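Local coordinates for periplasmic oligopeptide-binding protein (PDB 3ZS6), which probably binds oligopeptides in the periplasm as the solute-binding component of an ABC transport system for peptide uptake, at residues V429-A443 with L455-M469. Residues are numbered along the deposited sequence; the frame is centred on the assembly and turned at random.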
ATOM      1  N   VAL A 429       2.731   3.899  13.847  1.00  9.07           N
ATOM      2  CA  VAL A 429       3.762   4.477  14.727  1.00 13.63           C
ATOM      3  C   VAL A 429       3.155   5.150  15.965  1.00 17.52           C
ATOM      4  O   VAL A 429       3.831   5.328  16.986  1.00 14.80           O
ATOM      5  CB  VAL A 429       4.689   5.474  14.004  1.00 15.30           C
ATOM      6  CG1 VAL A 429       5.349   4.801  12.796  1.00  9.09           C
ATOM      7  CG2 VAL A 429       3.921   6.746  13.598  1.00 12.83           C
ATOM      8  N   GLY A 430       1.882   5.527  15.863  1.00 18.27           N
ATOM      9  CA  GLY A 430       1.152   6.078  16.995  1.00 19.01           C
ATOM     10  C   GLY A 430       1.359   7.571  17.156  1.00 20.03           C
ATOM     11  O   GLY A 430       1.377   8.092  18.267  1.00 17.37           O
ATOM     12  N   TYR A 431       1.523   8.265  16.038  1.00 12.78           N
ATOM     13  CA  TYR A 431       1.759   9.701  16.066  1.00 17.24           C
ATOM     14  C   TYR A 431       0.423  10.417  16.134  1.00 18.18           C
ATOM     15  O   TYR A 431      -0.575   9.926  15.596  1.00 16.72           O
ATOM     16  CB  TYR A 431       2.529  10.107  14.808  1.00 18.24           C
ATOM     17  CG  TYR A 431       2.830  11.583  14.654  1.00 14.35           C
ATOM     18  CD1 TYR A 431       3.825  12.196  15.406  1.00 15.00           C
ATOM     19  CD2 TYR A 431       2.146  12.351  13.724  1.00 21.04           C
ATOM     20  CE1 TYR A 431       4.112  13.543  15.250  1.00 20.52           C
ATOM     21  CE2 TYR A 431       2.425  13.698  13.561  1.00 23.73           C
ATOM     22  CZ  TYR A 431       3.408  14.287  14.320  1.00 21.77           C
ATOM     23  OH  TYR A 431       3.686  15.624  14.144  1.00 22.84           O
ATOM     24  N   CYS A 432       0.389  11.558  16.815  1.00 16.54           N
ATOM     25  CA  CYS A 432      -0.816  12.384  16.830  1.00 20.71           C
ATOM     26  C   CYS A 432      -0.488  13.853  17.044  1.00 22.42           C
ATOM     27  O   CYS A 432      -0.047  14.252  18.121  1.00 26.55           O
ATOM     28  CB  CYS A 432      -1.813  11.910  17.888  1.00 23.96           C
ATOM     29  SG  CYS A 432      -3.303  12.973  18.019  1.00 31.33           S
ATOM     30  N   ASN A 433      -0.704  14.649  16.004  1.00 24.86           N
ATOM     31  CA  ASN A 433      -0.502  16.087  16.086  1.00 26.00           C
ATOM     32  C   ASN A 433      -1.734  16.816  15.570  1.00 26.60           C
ATOM     33  O   ASN A 433      -1.891  16.994  14.358  1.00 26.90           O
ATOM     34  CB  ASN A 433       0.748  16.519  15.314  1.00 20.66           C
ATOM     35  CG  ASN A 433       1.084  17.993  15.522  1.00 28.41           C
ATOM     36  OD1 ASN A 433       0.192  18.835  15.687  1.00 26.24           O
ATOM     37  ND2 ASN A 433       2.375  18.310  15.520  1.00 21.89           N
ATOM     38  N   PRO A 434      -2.610  17.241  16.500  1.00 26.09           N
ATOM     39  CA  PRO A 434      -3.893  17.896  16.220  1.00 23.31           C
ATOM     40  C   PRO A 434      -3.752  19.083  15.271  1.00 27.59           C
ATOM     41  O   PRO A 434      -4.651  19.326  14.469  1.00 32.93           O
ATOM     42  CB  PRO A 434      -4.350  18.382  17.603  1.00 24.24           C
ATOM     43  CG  PRO A 434      -3.682  17.447  18.565  1.00 29.17           C
ATOM     44  CD  PRO A 434      -2.343  17.138  17.947  1.00 24.55           C
ATOM     45  N   LYS A 435      -2.648  19.817  15.363  1.00 27.86           N
ATOM     46  CA  LYS A 435      -2.416  20.920  14.437  1.00 28.77           C
ATOM     47  C   LYS A 435      -2.265  20.396  13.006  1.00 26.23           C
ATOM     48  O   LYS A 435      -2.893  20.912  12.073  1.00 24.16           O
ATOM     49  CB  LYS A 435      -1.196  21.739  14.848  1.00 30.68           C
ATOM     50  CG  LYS A 435      -0.888  22.892  13.908  1.00 40.40           C
ATOM     51  CD  LYS A 435      -2.078  23.836  13.768  1.00 46.79           C
ATOM     52  CE  LYS A 435      -1.743  25.028  12.877  1.00 47.25           C
ATOM     53  NZ  LYS A 435      -2.891  25.973  12.734  1.00 51.37           N
ATOM     54  N   VAL A 436      -1.442  19.365  12.830  1.00 24.29           N
ATOM     55  CA  VAL A 436      -1.341  18.732  11.522  1.00 23.65           C
ATOM     56  C   VAL A 436      -2.732  18.331  11.030  1.00 20.20           C
ATOM     57  O   VAL A 436      -3.119  18.659   9.912  1.00 23.88           O
ATOM     58  CB  VAL A 436      -0.415  17.492  11.534  1.00 25.82           C
ATOM     59  CG1 VAL A 436      -0.571  16.709  10.239  1.00 22.36           C
ATOM     60  CG2 VAL A 436       1.038  17.907  11.749  1.00 26.95           C
ATOM     61  N   ASP A 437      -3.482  17.629  11.874  1.00 16.63           N
ATOM     62  CA  ASP A 437      -4.814  17.171  11.498  1.00 20.75           C
ATOM     63  C   ASP A 437      -5.736  18.337  11.123  1.00 26.66           C
ATOM     64  O   ASP A 437      -6.483  18.257  10.147  1.00 21.32           O
ATOM     65  CB  ASP A 437      -5.432  16.323  12.617  1.00 29.85           C
ATOM     66  CG  ASP A 437      -4.766  14.953  12.760  1.00 35.50           C
ATOM     67  OD1 ASP A 437      -3.653  14.758  12.220  1.00 29.67           O
ATOM     68  OD2 ASP A 437      -5.357  14.072  13.421  1.00 34.54           O
ATOM     69  N   SER A 438      -5.677  19.426  11.884  1.00 25.41           N
ATOM     70  CA  SER A 438      -6.572  20.549  11.615  1.00 29.55           C
ATOM     71  C   SER A 438      -6.177  21.249  10.320  1.00 24.72           C
ATOM     72  O   SER A 438      -7.035  21.711   9.574  1.00 29.92           O
ATOM     73  CB  SER A 438      -6.617  21.540  12.789  1.00 32.43           C
ATOM     74  OG  SER A 438      -5.644  22.556  12.650  1.00 37.30           O
ATOM     75  N   LEU A 439      -4.876  21.316  10.053  1.00 20.14           N
ATOM     76  CA  LEU A 439      -4.392  21.868   8.794  1.00 24.24           C
ATOM     77  C   LEU A 439      -4.902  21.051   7.605  1.00 30.24           C
ATOM     78  O   LEU A 439      -5.265  21.609   6.566  1.00 28.53           O
ATOM     79  CB  LEU A 439      -2.862  21.946   8.778  1.00 24.01           C
ATOM     80  CG  LEU A 439      -2.223  23.058   9.620  1.00 32.43           C
ATOM     81  CD1 LEU A 439      -0.705  22.973   9.571  1.00 33.70           C
ATOM     82  CD2 LEU A 439      -2.694  24.441   9.171  1.00 30.77           C
ATOM     83  N   VAL A 440      -4.931  19.729   7.751  1.00 29.76           N
ATOM     84  CA  VAL A 440      -5.431  18.871   6.678  1.00 23.42           C
ATOM     85  C   VAL A 440      -6.927  19.096   6.438  1.00 29.27           C
ATOM     86  O   VAL A 440      -7.370  19.232   5.297  1.00 29.96           O
ATOM     87  CB  VAL A 440      -5.195  17.387   6.975  1.00 20.29           C
ATOM     88  CG1 VAL A 440      -5.990  16.515   5.990  1.00 20.54           C
ATOM     89  CG2 VAL A 440      -3.700  17.065   6.924  1.00 22.54           C
ATOM     90  N   ALA A 441      -7.699  19.124   7.519  1.00 29.89           N
ATOM     91  CA  ALA A 441      -9.138  19.333   7.422  1.00 31.29           C
ATOM     92  C   ALA A 441      -9.432  20.672   6.750  1.00 33.26           C
ATOM     93  O   ALA A 441     -10.355  20.787   5.937  1.00 36.54           O
ATOM     94  CB  ALA A 441      -9.776  19.271   8.804  1.00 27.84           C
ATOM     95  N   GLU A 442      -8.631  21.676   7.090  1.00 26.69           N
ATOM     96  CA  GLU A 442      -8.743  22.991   6.476  1.00 35.68           C
ATOM     97  C   GLU A 442      -8.434  22.926   4.979  1.00 42.82           C
ATOM     98  O   GLU A 442      -9.198  23.437   4.160  1.00 42.97           O
ATOM     99  CB  GLU A 442      -7.812  23.986   7.174  1.00 34.34           C
ATOM    100  CG  GLU A 442      -7.872  25.387   6.602  1.00 43.97           C
ATOM    101  CD  GLU A 442      -7.238  26.423   7.514  1.00 51.37           C
ATOM    102  OE1 GLU A 442      -6.106  26.199   7.995  1.00 50.76           O
ATOM    103  OE2 GLU A 442      -7.883  27.463   7.756  1.00 59.76           O
ATOM    104  N   ALA A 443      -7.319  22.288   4.628  1.00 38.46           N
ATOM    105  CA  ALA A 443      -6.925  22.143   3.228  1.00 35.86           C
ATOM    106  C   ALA A 443      -8.046  21.534   2.398  1.00 36.78           C
ATOM    107  O   ALA A 443      -8.230  21.886   1.232  1.00 44.02           O
ATOM    108  CB  ALA A 443      -5.665  21.294   3.113  1.00 33.87           C
ATOM    109  N   LEU A 455      -1.669  24.243   1.946  1.00 24.98           N
ATOM    110  CA  LEU A 455      -1.982  23.799   3.299  1.00 24.64           C
ATOM    111  C   LEU A 455      -1.520  22.357   3.559  1.00 30.02           C
ATOM    112  O   LEU A 455      -1.042  22.044   4.648  1.00 29.67           O
ATOM    113  CB  LEU A 455      -3.481  23.952   3.584  1.00 26.39           C
ATOM    114  CG  LEU A 455      -3.983  25.396   3.694  1.00 33.73           C
ATOM    115  CD1 LEU A 455      -5.441  25.446   4.142  1.00 35.34           C
ATOM    116  CD2 LEU A 455      -3.109  26.190   4.649  1.00 36.53           C
ATOM    117  N   LEU A 456      -1.652  21.482   2.564  1.00 22.60           N
ATOM    118  CA  LEU A 456      -1.207  20.102   2.742  1.00 22.56           C
ATOM    119  C   LEU A 456       0.314  20.029   2.854  1.00 23.28           C
ATOM    120  O   LEU A 456       0.855  19.212   3.599  1.00 22.22           O
ATOM    121  CB  LEU A 456      -1.710  19.196   1.613  1.00 20.72           C
ATOM    122  CG  LEU A 456      -3.220  18.963   1.543  1.00 23.34           C
ATOM    123  CD1 LEU A 456      -3.544  17.943   0.449  1.00 22.69           C
ATOM    124  CD2 LEU A 456      -3.772  18.506   2.891  1.00 18.42           C
ATOM    125  N   THR A 457       0.996  20.890   2.106  1.00 23.74           N
ATOM    126  CA  THR A 457       2.447  20.962   2.154  1.00 22.72           C
ATOM    127  C   THR A 457       2.879  21.437   3.537  1.00 28.39           C
ATOM    128  O   THR A 457       3.791  20.868   4.149  1.00 26.88           O
ATOM    129  CB  THR A 457       3.001  21.922   1.082  1.00 27.24           C
ATOM    130  OG1 THR A 457       2.635  21.450  -0.219  1.00 32.42           O
ATOM    131  CG2 THR A 457       4.513  22.013   1.171  1.00 24.54           C
ATOM    132  N   GLN A 458       2.206  22.471   4.034  1.00 26.77           N
ATOM    133  CA  GLN A 458       2.493  22.995   5.363  1.00 30.75           C
ATOM    134  C   GLN A 458       2.294  21.918   6.425  1.00 24.15           C
ATOM    135  O   GLN A 458       3.147  21.728   7.287  1.00 24.46           O
ATOM    136  CB  GLN A 458       1.633  24.221   5.672  1.00 31.11           C
ATOM    137  CG  GLN A 458       1.877  24.789   7.059  1.00 34.38           C
ATOM    138  CD  GLN A 458       0.964  25.953   7.387  1.00 37.05           C
ATOM    139  OE1 GLN A 458       0.123  26.352   6.575  1.00 34.62           O
ATOM    140  NE2 GLN A 458       1.119  26.501   8.589  1.00 39.27           N
ATOM    141  N   ALA A 459       1.174  21.201   6.345  1.00 21.45           N
ATOM    142  CA  ALA A 459       0.890  20.108   7.273  1.00 23.48           C
ATOM    143  C   ALA A 459       1.910  18.961   7.187  1.00 24.16           C
ATOM    144  O   ALA A 459       2.326  18.420   8.218  1.00 19.65           O
ATOM    145  CB  ALA A 459      -0.521  19.577   7.055  1.00 25.76           C
ATOM    146  N   HIS A 460       2.301  18.580   5.972  1.00 23.92           N
ATOM    147  CA  HIS A 460       3.293  17.517   5.809  1.00 25.36           C
ATOM    148  C   HIS A 460       4.625  17.923   6.443  1.00 25.11           C
ATOM    149  O   HIS A 460       5.173  17.181   7.264  1.00 22.29           O
ATOM    150  CB  HIS A 460       3.489  17.124   4.336  1.00 15.84           C
ATOM    151  CG  HIS A 460       4.513  16.044   4.128  1.00 15.89           C
ATOM    152  ND1 HIS A 460       5.599  16.196   3.292  1.00 19.07           N
ATOM    153  CD2 HIS A 460       4.622  14.801   4.658  1.00 16.80           C
ATOM    154  CE1 HIS A 460       6.333  15.096   3.317  1.00 23.66           C
ATOM    155  NE2 HIS A 460       5.762  14.233   4.140  1.00 15.22           N
ATOM    156  N   ASP A 461       5.132  19.099   6.068  1.00 23.67           N
ATOM    157  CA  ASP A 461       6.364  19.637   6.654  1.00 24.58           C
ATOM    158  C   ASP A 461       6.298  19.658   8.178  1.00 22.97           C
ATOM    159  O   ASP A 461       7.254  19.284   8.860  1.00 23.18           O
ATOM    160  CB  ASP A 461       6.631  21.070   6.169  1.00 30.22           C
ATOM    161  CG  ASP A 461       6.962  21.150   4.687  1.00 31.37           C
ATOM    162  OD1 ASP A 461       7.217  20.101   4.051  1.00 27.26           O
ATOM    163  OD2 ASP A 461       6.981  22.285   4.163  1.00 34.15           O
ATOM    164  N   LEU A 462       5.174  20.122   8.712  1.00 23.71           N
ATOM    165  CA  LEU A 462       5.014  20.222  10.158  1.00 20.87           C
ATOM    166  C   LEU A 462       5.178  18.853  10.809  1.00 23.29           C
ATOM    167  O   LEU A 462       5.909  18.701  11.795  1.00 21.89           O
ATOM    168  CB  LEU A 462       3.650  20.813  10.515  1.00 23.85           C
ATOM    169  CG  LEU A 462       3.432  21.101  12.004  1.00 24.52           C
ATOM    170  CD1 LEU A 462       4.518  22.037  12.519  1.00 22.70           C
ATOM    171  CD2 LEU A 462       2.038  21.688  12.261  1.00 22.20           C
ATOM    172  N   ALA A 463       4.497  17.855  10.251  1.00 16.82           N
ATOM    173  CA  ALA A 463       4.614  16.488  10.751  1.00 13.60           C
ATOM    174  C   ALA A 463       6.043  15.940  10.659  1.00 12.16           C
ATOM    175  O   ALA A 463       6.526  15.311  11.597  1.00 15.83           O
ATOM    176  CB  ALA A 463       3.656  15.570  10.019  1.00 11.74           C
ATOM    177  N   MET A 464       6.708  16.147   9.524  1.00 17.66           N
ATOM    178  CA  MET A 464       8.032  15.548   9.323  1.00 21.27           C
ATOM    179  C   MET A 464       9.098  16.186  10.226  1.00 25.78           C
ATOM    180  O   MET A 464      10.103  15.552  10.552  1.00 21.67           O
ATOM    181  CB  MET A 464       8.463  15.609   7.852  1.00 19.71           C
ATOM    182  CG  MET A 464       7.626  14.755   6.905  1.00 21.27           C
ATOM    183  SD  MET A 464       7.587  12.998   7.318  1.00 22.12           S
ATOM    184  CE  MET A 464       6.080  12.905   8.284  1.00 17.90           C
ATOM    185  N   ASN A 465       8.881  17.438  10.622  1.00 25.28           N
ATOM    186  CA  ASN A 465       9.772  18.080  11.585  1.00 22.14           C
ATOM    187  C   ASN A 465       9.721  17.389  12.943  1.00 23.14           C
ATOM    188  O   ASN A 465      10.601  17.578  13.782  1.00 24.49           O
ATOM    189  CB  ASN A 465       9.459  19.571  11.718  1.00 29.85           C
ATOM    190  CG  ASN A 465      10.019  20.385  10.566  1.00 40.95           C
ATOM    191  OD1 ASN A 465      11.194  20.261  10.216  1.00 48.21           O
ATOM    192  ND2 ASN A 465       9.179  21.214   9.964  1.00 43.54           N
ATOM    193  N   ASP A 466       8.694  16.567  13.144  1.00 21.70           N
ATOM    194  CA  ASP A 466       8.588  15.747  14.349  1.00 19.80           C
ATOM    195  C   ASP A 466       9.231  14.362  14.177  1.00 18.15           C
ATOM    196  O   ASP A 466       9.364  13.612  15.138  1.00 18.41           O
ATOM    197  CB  ASP A 466       7.119  15.611  14.776  1.00 20.13           C
ATOM    198  CG  ASP A 466       6.569  16.889  15.425  1.00 25.41           C
ATOM    199  OD1 ASP A 466       7.374  17.776  15.785  1.00 27.44           O
ATOM    200  OD2 ASP A 466       5.336  17.001  15.583  1.00 26.34           O
ATOM    201  N   TYR A 467       9.631  14.031  12.949  1.00 18.62           N
ATOM    202  CA  TYR A 467      10.257  12.730  12.654  1.00 14.63           C
ATOM    203  C   TYR A 467       9.536  11.546  13.296  1.00 19.25           C
ATOM    204  O   TYR A 467      10.148  10.729  13.978  1.00 20.35           O
ATOM    205  CB  TYR A 467      11.746  12.758  13.032  1.00 18.87           C
ATOM    206  CG  TYR A 467      12.458  13.853  12.285  1.00 18.75           C
ATOM    207  CD1 TYR A 467      12.936  13.635  11.008  1.00 18.62           C
ATOM    208  CD2 TYR A 467      12.577  15.131  12.826  1.00 24.82           C
ATOM    209  CE1 TYR A 467      13.549  14.638  10.296  1.00 28.83           C
ATOM    210  CE2 TYR A 467      13.197  16.145  12.124  1.00 19.74           C
ATOM    211  CZ  TYR A 467      13.681  15.888  10.857  1.00 25.64           C
ATOM    212  OH  TYR A 467      14.300  16.878  10.132  1.00 34.71           O
ATOM    213  N   PRO A 468       8.217  11.454  13.072  1.00 20.61           N
ATOM    214  CA  PRO A 468       7.422  10.344  13.605  1.00 14.39           C
ATOM    215  C   PRO A 468       7.876   8.988  13.064  1.00 15.22           C
ATOM    216  O   PRO A 468       7.651   7.972  13.724  1.00 11.86           O
ATOM    217  CB  PRO A 468       5.995  10.671  13.139  1.00 15.03           C
ATOM    218  CG  PRO A 468       6.174  11.602  11.959  1.00 14.37           C
ATOM    219  CD  PRO A 468       7.393  12.417  12.316  1.00 17.46           C
ATOM    220  N   MET A 469       8.487   8.981  11.881  1.00 12.73           N
ATOM    221  CA  MET A 469       9.132   7.788  11.335  1.00 14.15           C
ATOM    222  C   MET A 469      10.377   8.227  10.566  1.00 16.20           C
ATOM    223  O   MET A 469      10.697   9.413  10.537  1.00 18.54           O
ATOM    224  CB  MET A 469       8.182   7.001  10.417  1.00 16.19           C
ATOM    225  CG  MET A 469       7.560   7.829   9.288  1.00 12.65           C
ATOM    226  SD  MET A 469       5.931   8.523   9.702  1.00 18.16           S
ATOM    227  CE  MET A 469       4.883   7.064   9.523  1.00 15.32           C
TER
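An antiparallel helical hairpin, helix 434-443 against helix 449-464, brings Leu-439 CB to 3.7 Å from Ala-459 CB; the axes of 434-443 and 455-464 approach to 8.5 Å at 166°. Alanines permit this spacing: Ala-459 CB lies against Leu-439 and Val-440, while Ala-443 CB presses tightly on Leu-456 CD2 (3.4 Å) beside Leu-455. Val-436 CG2 touches Ala-463 CB (3.9 Å), and at the margin Leu-462 CD2 meets the aliphatic CG of Lys-435. Phe-417 of helix 414-417 packs on Val-440, Leu-456 and Ala-459, tying the hairpin to that short helix in this family 5 solute-binding protein. Where helix 434-443 begins, polar groups take over. Tyr-431, its CG anti to the backbone N (chi1 178°), reaches across so that OH donates to Asp-466 OD2 at 2.6 Å, on the anti side of a carboxylate turned 61° from the ring. Asn-433 ND2 gives the same oxygen a second bond (3.2 Å), its amide lying nearly coplanar with the carboxylate. An amide suits this N-cap because it donates through ND2 while OD1 accepts, weakly, from the N atoms of Lys-435 and Val-436. Pro-468, following the turn 464-467, lays CB over one face of the tyrosine in a CH-pi contact, 3.9 Å from the ring centroid.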